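Local coordinates for MFP2B (Ascaris suum, PDB 2BJR), which probably enhances polymerization of the major sperm protein (MSP) that drives the amoeboid motility of nematode sperm, and binds a zinc ion, at residues Asp150-Ser153 with Gly154-Ala158. Sequence-based numbering, arbitrary orientation.
Sequences DEVS and GSALA
V152 meets A156 and L157 from the 3-10 turn that follows its strand, an example of a chain folding back on the strand it has just left. CG1 of V152 reaches CB of A156 at 3.5 Å, the closer of its two apolar contacts, and lies 4.0 Å from CD2 of L157, so a single methyl serves both partners; it does so because CG1 stands anti to the backbone N (chi1 -177°), beside the carbonyl carbon and hence on the side where the chain continues. The side chains of V152 and L157 pass each other, pointing opposite ways.

L157 also packs against main chain: CD2 lies 3.7 Å from O of V152, and CG sits 4.0 Å from CA of S153. With CG anti to the carbonyl carbon and beside the backbone N (chi1 -55°), the branch turns back over the strand end.

The strand, 148-153, is within this chain an edge strand of an antiparallel sheet, and the turn begins the link to strand 161-166. Neighbouring strand 140-145 pairs with V152 through A141, which L157 also touches; Y98 adds a further contact to this buried leucine, while A156 remains exposed.

Backbone bonds in the turn follow the 3-10 pattern, each spanning three residues: N of L157 to O of G154 (3.0 Å) and N of A158 to O of S155 (3.1 Å). G154 stands at the junction with phi 73°, a value that by itself favours glycine.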
ATOM      1  N   ASP A 150      13.777  -7.863  17.679  1.00 19.84           N
ATOM      2  CA  ASP A 150      13.831  -9.323  17.586  1.00 20.21           C
ATOM      3  C   ASP A 150      15.085  -9.727  16.873  1.00 20.94           C
ATOM      4  O   ASP A 150      15.545  -9.015  15.979  1.00 20.19           O
ATOM      5  CB  ASP A 150      12.693  -9.918  16.763  1.00 18.98           C
ATOM      6  CG  ASP A 150      11.365  -9.473  17.194  1.00 22.22           C
ATOM      7  OD1 ASP A 150      11.086  -9.306  18.431  1.00 20.69           O
ATOM      8  OD2 ASP A 150      10.509  -9.260  16.297  1.00 27.96           O
ATOM      9  N   GLU A 151      15.650 -10.867  17.257  1.00 21.30           N
ATOM     10  CA  GLU A 151      16.701 -11.497  16.499  1.00 21.89           C
ATOM     11  C   GLU A 151      16.318 -12.926  16.229  1.00 21.67           C
ATOM     12  O   GLU A 151      15.995 -13.662  17.154  1.00 21.68           O
ATOM     13  CB  GLU A 151      18.035 -11.523  17.252  1.00 23.52           C
ATOM     14  CG  GLU A 151      18.537 -10.189  17.755  1.00 28.90           C
ATOM     15  CD  GLU A 151      20.041 -10.214  18.026  1.00 35.18           C
ATOM     16  OE1 GLU A 151      20.613 -11.279  18.364  1.00 32.15           O
ATOM     17  OE2 GLU A 151      20.658  -9.151  17.839  1.00 42.26           O
ATOM     18  N   VAL A 152      16.382 -13.318  14.968  1.00 20.69           N
ATOM     19  CA  VAL A 152      15.976 -14.634  14.536  1.00 21.41           C
ATOM     20  C   VAL A 152      17.041 -15.163  13.586  1.00 21.03           C
ATOM     21  O   VAL A 152      17.572 -14.431  12.763  1.00 20.01           O
ATOM     22  CB  VAL A 152      14.584 -14.599  13.880  1.00 20.90           C
ATOM     23  CG1 VAL A 152      14.137 -15.988  13.497  1.00 22.35           C
ATOM     24  CG2 VAL A 152      13.594 -14.002  14.855  1.00 23.45           C
ATOM     25  N   SER A 153      17.375 -16.432  13.730  1.00 21.47           N
ATOM     26  CA  SER A 153      18.299 -17.062  12.802  1.00 21.79           C
ATOM     27  C   SER A 153      17.962 -18.517  12.579  1.00 22.29           C
ATOM     28  O   SER A 153      17.018 -19.058  13.185  1.00 22.90           O
ATOM     29  CB  SER A 153      19.729 -16.922  13.333  1.00 21.23           C
ATOM     30  OG  SER A 153      19.846 -17.694  14.513  1.00 23.54           O
ATOM     31  N   GLY A 154      18.705 -19.147  11.676  1.00 22.51           N
ATOM     32  CA  GLY A 154      18.522 -20.551  11.386  1.00 22.96           C
ATOM     33  C   GLY A 154      17.273 -20.834  10.600  1.00 22.80           C
ATOM     34  O   GLY A 154      16.831 -20.015   9.774  1.00 22.55           O
ATOM     35  N   SER A 155      16.679 -22.002  10.842  1.00 24.03           N
ATOM     36  CA  SER A 155      15.590 -22.482  10.005  1.00 24.12           C
ATOM     37  C   SER A 155      14.336 -21.604  10.069  1.00 23.82           C
ATOM     38  O   SER A 155      13.508 -21.681   9.160  1.00 23.40           O
ATOM     39  CB  SER A 155      15.263 -23.947  10.308  1.00 26.07           C
ATOM     40  OG  SER A 155      14.643 -24.105  11.563  1.00 29.63           O
ATOM     41  N   ALA A 156      14.205 -20.761  11.103  1.00 22.17           N
ATOM     42  CA  ALA A 156      13.057 -19.856  11.204  1.00 22.47           C
ATOM     43  C   ALA A 156      13.032 -18.788  10.098  1.00 22.52           C
ATOM     44  O   ALA A 156      11.965 -18.217   9.784  1.00 21.73           O
ATOM     45  CB  ALA A 156      13.017 -19.201  12.605  1.00 22.70           C
ATOM     46  N   LEU A 157      14.186 -18.564   9.455  1.00 20.71           N
ATOM     47  CA  LEU A 157      14.286 -17.675   8.293  1.00 21.09           C
ATOM     48  C   LEU A 157      13.735 -18.246   6.978  1.00 21.09           C
ATOM     49  O   LEU A 157      13.510 -17.508   6.047  1.00 20.95           O
ATOM     50  CB  LEU A 157      15.767 -17.313   8.053  1.00 21.60           C
ATOM     51  CG  LEU A 157      16.451 -16.704   9.274  1.00 21.68           C
ATOM     52  CD1 LEU A 157      17.837 -16.243   8.837  1.00 21.57           C
ATOM     53  CD2 LEU A 157      15.648 -15.528   9.838  1.00 21.67           C
ATOM     54  N   ALA A 158      13.548 -19.570   6.898  1.00 21.23           N
ATOM     55  CA  ALA A 158      13.393 -20.272   5.611  1.00 22.28           C
ATOM     56  C   ALA A 158      12.330 -19.725   4.669  1.00 22.21           C
ATOM     57  O   ALA A 158      12.540 -19.595   3.456  1.00 22.75           O
ATOM     58  CB  ALA A 158      13.138 -21.778   5.876  1.00 23.44           C
TER